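Long-range contacts in SAM-dependent methyltransferase (PDB 1WZN), which probably transfers the methyl group of S-adenosyl-L-methionine to an acceptor substrate, and binds the by-product S-adenosyl-L-homocysteine: residues R19-V23 against G53-L57; F141-C147 against M241-G247. Numbering follows the deposited sequence.

Following the chain from the N terminus, contact 1 closes first: helix 17-21 and the start of helix 23-36 are brought against the beginning of helix 54-61, with strand 44-48 between them in sequence. Contact 2 opens only afterwards and spans far more chain, pairing strand 139-146 with strand 242-248 and thereby closing a long excursion that includes the separate four-stranded antiparallel sheet. The two closures are in series, neither nested nor crossed. Their centres lie about 16 Å apart, and Glu26 of helix 23-36 joins them, forming salt bridges with Arg19 and Arg22 of contact 1 and with Arg242 of contact 2.

Contact 1. Residues R19-V23 against G53-L57; sequences RIERV and GIPTL. With SAH (S-adenosyl-L-homocysteine), chain F.
Ile54, in the first turn of helix 54-61, is the centre of this contact, with Arg19 and Val23 as its chief partners. Arg19 and Ile20 lie in a helix that comes in from earlier in the chain; Arg22 (phi/psi -119/18°) serves as N-cap of the next, which Val23 begins. Opposite, Gly53 takes phi/psi 72/28° as N-cap, and its O accepts a 2.8 Å hydrogen bond from Leu57 N. The CA atoms of Ile20 and Ile54 are 6.5 Å apart, those of Val23 and Pro55 6.2 Å.

Ile54 (chi1 m, chi2 t) points toward the other segment. Its CD1 lies 3.4 Å from Ile20 CG1 and 3.8 Å from Arg19 CD, while its CG2 packs 3.9 Å from Val23 CG2. The same Val23 CG2 (chi1 p) approaches Pro55 CA at 3.7 Å, so Val23 rests on both residues of the helix start. Between the segments the packing is entirely by van der Waals contact.

Arg19 leaves its helix with chi1 t and chi2 near -113°, which carries the guanidinium past Ile54 to Pro55. Pro55 CD covers one guanidinium face, and Arg19 NH2 lies 3.9 Å from Pro55 CG. From there Arg19 NH2 gives a weak hydrogen bond of 2.9 Å to O of the SAH carboxylate; NH1 forms a salt bridge with Glu26. Pro55 CD is 3.5 Å from SAH O, and Ile54 CD1 is 3.9 Å from SAH OXT.

Arg19 of an N-terminal helix thus reaches the carboxylate of SAH beside the glycine-rich turn after strand 44-48, in the SAM/SAH site of a Rossmann-like class I methyltransferase.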
ATOM      1  N   ARG A  19       6.975  -2.652 -26.811  1.00 35.43           N
ATOM      2  CA  ARG A  19       7.954  -3.681 -27.130  1.00 36.23           C
ATOM      3  C   ARG A  19       8.551  -3.472 -28.522  1.00 34.74           C
ATOM      4  O   ARG A  19       9.715  -3.752 -28.776  1.00 36.73           O
ATOM      5  CB  ARG A  19       7.257  -5.041 -27.059  1.00 36.74           C
ATOM      6  CG  ARG A  19       8.250  -6.202 -27.036  1.00 39.82           C
ATOM      7  CD  ARG A  19       8.178  -7.045 -28.314  1.00 39.76           C
ATOM      8  NE  ARG A  19       8.930  -8.293 -28.152  1.00 39.61           N
ATOM      9  CZ  ARG A  19      10.253  -8.253 -28.393  1.00 41.69           C
ATOM     10  NH1 ARG A  19      10.829  -7.119 -28.754  1.00 40.67           N
ATOM     11  NH2 ARG A  19      10.982  -9.366 -28.266  1.00 42.06           N
ATOM     12  N   ILE A  20       7.692  -2.996 -29.443  1.00 34.27           N
ATOM     13  CA  ILE A  20       8.149  -2.781 -30.812  1.00 32.67           C
ATOM     14  C   ILE A  20       9.064  -1.559 -30.922  1.00 34.38           C
ATOM     15  O   ILE A  20      10.013  -1.521 -31.696  1.00 31.54           O
ATOM     16  CB  ILE A  20       6.925  -2.581 -31.704  1.00 32.24           C
ATOM     17  CG1 ILE A  20       6.154  -3.896 -31.855  1.00 30.06           C
ATOM     18  CG2 ILE A  20       7.371  -2.135 -33.108  1.00 33.26           C
ATOM     19  CD1 ILE A  20       4.967  -3.763 -32.812  1.00 27.47           C
ATOM     20  N   GLU A  21       8.726  -0.518 -30.141  1.00 34.40           N
ATOM     21  CA  GLU A  21       9.478   0.725 -30.247  1.00 36.69           C
ATOM     22  C   GLU A  21      10.949   0.559 -29.850  1.00 36.74           C
ATOM     23  O   GLU A  21      11.804   1.372 -30.174  1.00 38.45           O
ATOM     24  CB  GLU A  21       8.802   1.776 -29.358  1.00 37.67           C
ATOM     25  CG  GLU A  21       8.004   2.798 -30.171  1.00 41.06           C
ATOM     26  CD  GLU A  21       6.933   3.414 -29.298  1.00 42.60           C
ATOM     27  OE1 GLU A  21       7.221   3.732 -28.154  1.00 44.53           O
ATOM     28  OE2 GLU A  21       5.813   3.579 -29.780  1.00 43.20           O
ATOM     29  N   ARG A  22      11.231  -0.523 -29.093  1.00 35.37           N
ATOM     30  CA  ARG A  22      12.604  -0.728 -28.637  1.00 35.78           C
ATOM     31  C   ARG A  22      13.212  -2.039 -29.148  1.00 33.74           C
ATOM     32  O   ARG A  22      14.207  -2.535 -28.637  1.00 31.90           O
ATOM     33  CB  ARG A  22      12.625  -0.673 -27.103  1.00 39.38           C
ATOM     34  CG  ARG A  22      11.740  -1.729 -26.440  1.00 43.80           C
ATOM     35  CD  ARG A  22      11.921  -1.743 -24.914  1.00 46.70           C
ATOM     36  NE  ARG A  22      10.855  -2.512 -24.266  1.00 49.12           N
ATOM     37  CZ  ARG A  22      10.844  -3.840 -24.480  1.00 50.47           C
ATOM     38  NH1 ARG A  22      11.752  -4.388 -25.267  1.00 50.16           N
ATOM     39  NH2 ARG A  22      10.002  -4.611 -23.789  1.00 49.29           N
ATOM     40  N   VAL A  23      12.628  -2.624 -30.186  1.00 30.48           N
ATOM     41  CA  VAL A  23      13.164  -3.868 -30.723  1.00 27.84           C
ATOM     42  C   VAL A  23      14.569  -3.667 -31.288  1.00 24.42           C
ATOM     43  O   VAL A  23      15.399  -4.578 -31.254  1.00 24.89           O
ATOM     44  CB  VAL A  23      12.242  -4.449 -31.835  1.00 26.66           C
ATOM     45  CG1 VAL A  23      12.211  -3.520 -33.042  1.00 26.40           C
ATOM     46  CG2 VAL A  23      12.723  -5.831 -32.231  1.00 25.73           C
ATOM     47  N   GLY A  53       6.303 -11.896 -35.138  1.00 14.56           N
ATOM     48  CA  GLY A  53       7.627 -11.664 -35.690  1.00 16.25           C
ATOM     49  C   GLY A  53       8.314 -10.339 -35.440  1.00 16.43           C
ATOM     50  O   GLY A  53       9.153  -9.920 -36.246  1.00 15.72           O
ATOM     51  N   ILE A  54       7.984  -9.685 -34.327  1.00 16.32           N
ATOM     52  CA  ILE A  54       8.587  -8.399 -33.993  1.00 16.49           C
ATOM     53  C   ILE A  54      10.119  -8.457 -34.071  1.00 17.43           C
ATOM     54  O   ILE A  54      10.724  -7.739 -34.866  1.00 16.61           O
ATOM     55  CB  ILE A  54       8.088  -7.916 -32.604  1.00 16.06           C
ATOM     56  CG1 ILE A  54       6.614  -7.509 -32.726  1.00 18.21           C
ATOM     57  CG2 ILE A  54       8.917  -6.734 -32.113  1.00 17.66           C
ATOM     58  CD1 ILE A  54       5.907  -7.252 -31.412  1.00 19.30           C
ATOM     59  N   PRO A  55      10.772  -9.310 -33.258  1.00 16.69           N
ATOM     60  CA  PRO A  55      12.235  -9.335 -33.384  1.00 15.82           C
ATOM     61  C   PRO A  55      12.693 -10.111 -34.631  1.00 14.90           C
ATOM     62  O   PRO A  55      13.793  -9.893 -35.141  1.00 16.36           O
ATOM     63  CB  PRO A  55      12.685  -9.993 -32.076  1.00 18.96           C
ATOM     64  CG  PRO A  55      11.541 -10.919 -31.760  1.00 18.19           C
ATOM     65  CD  PRO A  55      10.325 -10.077 -32.080  1.00 17.93           C
ATOM     66  N   THR A  56      11.838 -11.012 -35.112  1.00 14.69           N
ATOM     67  CA  THR A  56      12.124 -11.830 -36.293  1.00 15.56           C
ATOM     68  C   THR A  56      12.418 -10.946 -37.511  1.00 14.61           C
ATOM     69  O   THR A  56      13.418 -11.130 -38.204  1.00 15.00           O
ATOM     70  CB  THR A  56      10.913 -12.736 -36.638  1.00 14.27           C
ATOM     71  OG1 THR A  56      10.366 -13.282 -35.428  1.00 14.19           O
ATOM     72  CG2 THR A  56      11.342 -13.884 -37.547  1.00 13.54           C
ATOM     73  N   LEU A  57      11.529  -9.996 -37.773  1.00 15.65           N
ATOM     74  CA  LEU A  57      11.694  -9.083 -38.898  1.00 16.87           C
ATOM     75  C   LEU A  57      12.892  -8.156 -38.710  1.00 16.99           C
ATOM     76  O   LEU A  57      13.592  -7.830 -39.672  1.00 16.87           O
ATOM     77  CB  LEU A  57      10.413  -8.268 -39.114  1.00 18.91           C
ATOM     78  CG  LEU A  57       9.352  -8.928 -40.014  1.00 21.39           C
ATOM     79  CD1 LEU A  57       8.798 -10.180 -39.343  1.00 23.79           C
ATOM     80  CD2 LEU A  57       8.232  -7.941 -40.294  1.00 25.30           C
TER
HETATM   81  N   SAH F1001       8.605 -13.913 -29.807  1.00 16.53           N
HETATM   82  CA  SAH F1001       7.420 -12.979 -30.027  1.00 16.95           C
HETATM   83  CB  SAH F1001       6.126 -13.371 -29.366  1.00 18.90           C
HETATM   84  CG  SAH F1001       6.014 -13.489 -27.855  1.00 17.92           C
HETATM   85  SD  SAH F1001       4.293 -14.077 -27.517  1.00 17.57           S
HETATM   86  C   SAH F1001       7.904 -11.535 -29.553  1.00 18.08           C
HETATM   87  O   SAH F1001       9.059 -11.380 -29.114  1.00 17.25           O
HETATM   88  OXT SAH F1001       7.035 -10.584 -29.677  1.00 20.54           O
HETATM   89  C5' SAH F1001       4.488 -15.761 -27.078  1.00 16.16           C
HETATM   90  C4' SAH F1001       4.355 -16.717 -28.362  1.00 15.87           C
HETATM   91  O4' SAH F1001       4.506 -18.024 -27.798  1.00 17.24           O
HETATM   92  C3' SAH F1001       3.000 -16.747 -29.030  1.00 17.57           C
HETATM   93  O3' SAH F1001       3.101 -16.319 -30.389  1.00 16.94           O
HETATM   94  C2' SAH F1001       2.543 -18.253 -28.843  1.00 15.43           C
HETATM   95  O2' SAH F1001       1.734 -18.713 -29.918  1.00 18.24           O
HETATM   96  C1' SAH F1001       3.872 -18.974 -28.708  1.00 15.89           C
HETATM   97  N9  SAH F1001       3.875 -20.185 -28.129  1.00 17.41           N
HETATM   98  C8  SAH F1001       3.480 -20.636 -26.876  1.00 17.36           C
HETATM   99  N7  SAH F1001       3.640 -21.901 -26.666  1.00 17.55           N
HETATM  100  C5  SAH F1001       4.197 -22.389 -27.880  1.00 17.74           C
HETATM  101  C6  SAH F1001       4.601 -23.710 -28.270  1.00 17.62           C
HETATM  102  N6  SAH F1001       4.503 -24.785 -27.476  1.00 17.64           N
HETATM  103  N1  SAH F1001       5.112 -23.804 -29.549  1.00 15.44           N
HETATM  104  C2  SAH F1001       5.228 -22.735 -30.388  1.00 17.18           C
HETATM  105  N3  SAH F1001       4.851 -21.452 -30.047  1.00 16.44           N
HETATM  106  C4  SAH F1001       4.347 -21.355 -28.786  1.00 16.93           C

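Contact 2. Residues F141-C147 against M241-G247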
ATOM      1  N   PHE A 141      22.127 -20.176 -28.145  1.00 15.89           N
ATOM      2  CA  PHE A 141      20.697 -20.121 -27.840  1.00 16.06           C
ATOM      3  C   PHE A 141      20.560 -18.880 -26.959  1.00 16.33           C
ATOM      4  O   PHE A 141      21.344 -18.695 -26.020  1.00 16.99           O
ATOM      5  CB  PHE A 141      20.246 -21.369 -27.064  1.00 15.83           C
ATOM      6  CG  PHE A 141      18.874 -21.239 -26.448  1.00 14.97           C
ATOM      7  CD1 PHE A 141      17.763 -20.945 -27.237  1.00 18.05           C
ATOM      8  CD2 PHE A 141      18.696 -21.407 -25.079  1.00 18.09           C
ATOM      9  CE1 PHE A 141      16.491 -20.820 -26.667  1.00 17.84           C
ATOM     10  CE2 PHE A 141      17.428 -21.284 -24.498  1.00 20.30           C
ATOM     11  CZ  PHE A 141      16.329 -20.990 -25.291  1.00 18.38           C
ATOM     12  N   ILE A 142      19.594 -18.021 -27.278  1.00 15.29           N
ATOM     13  CA  ILE A 142      19.371 -16.783 -26.524  1.00 14.10           C
ATOM     14  C   ILE A 142      17.890 -16.643 -26.184  1.00 14.98           C
ATOM     15  O   ILE A 142      17.034 -16.748 -27.061  1.00 13.15           O
ATOM     16  CB  ILE A 142      19.781 -15.535 -27.355  1.00 15.72           C
ATOM     17  CG1 ILE A 142      21.252 -15.621 -27.765  1.00 17.37           C
ATOM     18  CG2 ILE A 142      19.550 -14.260 -26.550  1.00 14.25           C
ATOM     19  CD1 ILE A 142      21.647 -14.588 -28.817  1.00 16.75           C
ATOM     20  N   THR A 143      17.582 -16.411 -24.912  1.00 15.51           N
ATOM     21  CA  THR A 143      16.190 -16.238 -24.516  1.00 14.55           C
ATOM     22  C   THR A 143      16.124 -15.286 -23.327  1.00 14.72           C
ATOM     23  O   THR A 143      16.996 -15.315 -22.463  1.00 14.50           O
ATOM     24  CB  THR A 143      15.530 -17.598 -24.151  1.00 14.83           C
ATOM     25  OG1 THR A 143      14.109 -17.433 -24.088  1.00 16.76           O
ATOM     26  CG2 THR A 143      16.040 -18.117 -22.805  1.00 15.80           C
ATOM     27  N   ASP A 144      15.098 -14.440 -23.294  1.00 14.41           N
ATOM     28  CA  ASP A 144      14.945 -13.479 -22.206  1.00 15.67           C
ATOM     29  C   ASP A 144      13.691 -13.722 -21.382  1.00 15.94           C
ATOM     30  O   ASP A 144      12.678 -14.191 -21.891  1.00 17.73           O
ATOM     31  CB  ASP A 144      14.903 -12.043 -22.756  1.00 16.96           C
ATOM     32  CG  ASP A 144      13.696 -11.791 -23.645  1.00 18.36           C
ATOM     33  OD1 ASP A 144      13.578 -12.464 -24.686  1.00 19.51           O
ATOM     34  OD2 ASP A 144      12.858 -10.922 -23.306  1.00 18.14           O
ATOM     35  N   PHE A 145      13.764 -13.394 -20.099  1.00 17.86           N
ATOM     36  CA  PHE A 145      12.617 -13.555 -19.220  1.00 19.85           C
ATOM     37  C   PHE A 145      12.731 -12.530 -18.101  1.00 20.88           C
ATOM     38  O   PHE A 145      13.824 -12.054 -17.790  1.00 18.73           O
ATOM     39  CB  PHE A 145      12.529 -14.993 -18.690  1.00 22.79           C
ATOM     40  CG  PHE A 145      13.745 -15.449 -17.951  1.00 25.43           C
ATOM     41  CD1 PHE A 145      13.733 -15.550 -16.564  1.00 30.13           C
ATOM     42  CD2 PHE A 145      14.903 -15.785 -18.637  1.00 28.33           C
ATOM     43  CE1 PHE A 145      14.861 -15.982 -15.872  1.00 29.57           C
ATOM     44  CE2 PHE A 145      16.033 -16.216 -17.959  1.00 30.08           C
ATOM     45  CZ  PHE A 145      16.013 -16.315 -16.571  1.00 31.26           C
ATOM     46  N   PRO A 146      11.594 -12.153 -17.498  1.00 24.20           N
ATOM     47  CA  PRO A 146      11.593 -11.159 -16.425  1.00 24.95           C
ATOM     48  C   PRO A 146      11.777 -11.677 -15.010  1.00 26.70           C
ATOM     49  O   PRO A 146      11.691 -12.875 -14.747  1.00 25.66           O
ATOM     50  CB  PRO A 146      10.243 -10.481 -16.608  1.00 25.14           C
ATOM     51  CG  PRO A 146       9.369 -11.637 -16.951  1.00 26.74           C
ATOM     52  CD  PRO A 146      10.216 -12.454 -17.930  1.00 25.89           C
ATOM     53  N   CYS A 147      12.024 -10.744 -14.098  1.00 29.01           N
ATOM     54  CA  CYS A 147      12.211 -11.074 -12.696  1.00 32.17           C
ATOM     55  C   CYS A 147      10.930 -11.677 -12.142  1.00 31.88           C
ATOM     56  O   CYS A 147       9.862 -11.083 -12.268  1.00 33.92           O
ATOM     57  CB  CYS A 147      12.570  -9.818 -11.907  1.00 33.34           C
ATOM     58  SG  CYS A 147      12.488 -10.056 -10.127  1.00 41.25           S
ATOM     59  N   MET A 241      16.425  -6.345 -13.729  1.00 27.47           N
ATOM     60  CA  MET A 241      15.087  -6.924 -13.644  1.00 29.46           C
ATOM     61  C   MET A 241      14.655  -7.781 -14.831  1.00 27.46           C
ATOM     62  O   MET A 241      13.610  -8.430 -14.783  1.00 27.22           O
ATOM     63  CB  MET A 241      14.050  -5.824 -13.386  1.00 33.36           C
ATOM     64  CG  MET A 241      14.029  -5.329 -11.942  1.00 38.15           C
ATOM     65  SD  MET A 241      13.656  -6.654 -10.746  1.00 42.25           S
ATOM     66  CE  MET A 241      11.860  -6.679 -10.810  1.00 41.53           C
ATOM     67  N   ARG A 242      15.431  -7.769 -15.910  1.00 26.06           N
ATOM     68  CA  ARG A 242      15.119  -8.623 -17.053  1.00 25.36           C
ATOM     69  C   ARG A 242      16.395  -9.409 -17.317  1.00 22.81           C
ATOM     70  O   ARG A 242      17.490  -8.852 -17.315  1.00 23.15           O
ATOM     71  CB  ARG A 242      14.709  -7.822 -18.288  1.00 28.90           C
ATOM     72  CG  ARG A 242      14.317  -8.730 -19.462  1.00 32.16           C
ATOM     73  CD  ARG A 242      13.340  -8.048 -20.407  1.00 36.54           C
ATOM     74  NE  ARG A 242      13.929  -6.896 -21.078  1.00 38.36           N
ATOM     75  CZ  ARG A 242      14.358  -6.900 -22.336  1.00 38.60           C
ATOM     76  NH1 ARG A 242      14.261  -8.003 -23.070  1.00 37.90           N
ATOM     77  NH2 ARG A 242      14.876  -5.798 -22.863  1.00 35.60           N
ATOM     78  N   TYR A 243      16.254 -10.710 -17.527  1.00 21.41           N
ATOM     79  CA  TYR A 243      17.420 -11.553 -17.722  1.00 19.70           C
ATOM     80  C   TYR A 243      17.503 -12.206 -19.084  1.00 20.68           C
ATOM     81  O   TYR A 243      16.494 -12.393 -19.764  1.00 21.08           O
ATOM     82  CB  TYR A 243      17.430 -12.638 -16.647  1.00 19.54           C
ATOM     83  CG  TYR A 243      17.138 -12.069 -15.281  1.00 21.01           C
ATOM     84  CD1 TYR A 243      18.025 -11.186 -14.679  1.00 21.29           C
ATOM     85  CD2 TYR A 243      15.934 -12.344 -14.635  1.00 21.87           C
ATOM     86  CE1 TYR A 243      17.722 -10.571 -13.463  1.00 24.65           C
ATOM     87  CE2 TYR A 243      15.616 -11.736 -13.417  1.00 24.51           C
ATOM     88  CZ  TYR A 243      16.515 -10.847 -12.843  1.00 24.44           C
ATOM     89  OH  TYR A 243      16.194 -10.204 -11.670  1.00 25.33           O
ATOM     90  N   TRP A 244      18.727 -12.541 -19.464  1.00 19.15           N
ATOM     91  CA  TRP A 244      18.991 -13.219 -20.719  1.00 19.98           C
ATOM     92  C   TRP A 244      19.840 -14.432 -20.416  1.00 19.48           C
ATOM     93  O   TRP A 244      20.851 -14.327 -19.720  1.00 23.34           O
ATOM     94  CB  TRP A 244      19.763 -12.326 -21.685  1.00 19.01           C
ATOM     95  CG  TRP A 244      19.013 -11.131 -22.127  1.00 21.66           C
ATOM     96  CD1 TRP A 244      18.863  -9.956 -21.447  1.00 20.66           C
ATOM     97  CD2 TRP A 244      18.288 -10.988 -23.347  1.00 22.52           C
ATOM     98  NE1 TRP A 244      18.086  -9.086 -22.176  1.00 22.52           N
ATOM     99  CE2 TRP A 244      17.719  -9.695 -23.347  1.00 22.58           C
ATOM    100  CE3 TRP A 244      18.059 -11.829 -24.444  1.00 23.22           C
ATOM    101  CZ2 TRP A 244      16.935  -9.221 -24.403  1.00 24.41           C
ATOM    102  CZ3 TRP A 244      17.277 -11.356 -25.494  1.00 24.19           C
ATOM    103  CH2 TRP A 244      16.727 -10.065 -25.463  1.00 23.25           C
ATOM    104  N   ILE A 245      19.415 -15.587 -20.912  1.00 19.09           N
ATOM    105  CA  ILE A 245      20.180 -16.806 -20.745  1.00 20.56           C
ATOM    106  C   ILE A 245      20.786 -17.075 -22.117  1.00 20.14           C
ATOM    107  O   ILE A 245      20.082 -17.057 -23.127  1.00 17.36           O
ATOM    108  CB  ILE A 245      19.293 -18.000 -20.340  1.00 23.27           C
ATOM    109  CG1 ILE A 245      18.739 -17.785 -18.926  1.00 27.28           C
ATOM    110  CG2 ILE A 245      20.100 -19.289 -20.397  1.00 27.46           C
ATOM    111  CD1 ILE A 245      19.799 -17.713 -17.847  1.00 29.23           C
ATOM    112  N   VAL A 246      22.094 -17.285 -22.151  1.00 19.22           N
ATOM    113  CA  VAL A 246      22.785 -17.560 -23.399  1.00 18.82           C
ATOM    114  C   VAL A 246      23.465 -18.914 -23.286  1.00 20.34           C
ATOM    115  O   VAL A 246      24.317 -19.124 -22.421  1.00 21.43           O
ATOM    116  CB  VAL A 246      23.845 -16.480 -23.705  1.00 19.32           C
ATOM    117  CG1 VAL A 246      24.632 -16.857 -24.963  1.00 18.65           C
ATOM    118  CG2 VAL A 246      23.166 -15.128 -23.875  1.00 18.00           C
ATOM    119  N   GLY A 247      23.056 -19.839 -24.145  1.00 18.23           N
ATOM    120  CA  GLY A 247      23.646 -21.163 -24.138  1.00 19.90           C
ATOM    121  C   GLY A 247      24.571 -21.287 -25.331  1.00 21.69           C
ATOM    122  O   GLY A 247      24.170 -20.991 -26.459  1.00 18.69           O
TER
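Six backbone hydrogen bonds join strands 139-146 and 242-248 as antiparallel neighbours: Phe141-Gly247, Thr143-Ile245 and Phe145-Tyr243 each bond reciprocally. Just beyond, Cys147 N adds a seventh, 2.9 Å from Met241 O. CA atoms of the intervening non-hydrogen-bonded residues make CA-H...O contacts, as from Asp144 CA to Tyr243 O (3.1 Å). Strand 242-248 is thus the antiparallel strand of the class I methyltransferase order 3-2-1-4-5-7-6.

Apolar packing differs on the two faces. Phe145 CE2 meets Ile245 CG1 at 3.3 Å and Tyr243 CB sits over the Phe145 ring, beneath helix 212-219. Across the sheet, Ile142 CG2 touches Trp244 CE3 (3.5 Å), and Asp144 CB makes a CH-pi contact 3.4 Å from the centroid of the Trp244 six-membered ring; helix 23-36 covers Ile142 and Val246.

Arg242 NH1 forms a salt bridge with Asp144 OD2 (3.2 Å). The buried Asp144 carboxylate, about 6 Å from SAH, is thus satisfied by this charge and the Phe113 amide, while Arg242 is shared with Glu26.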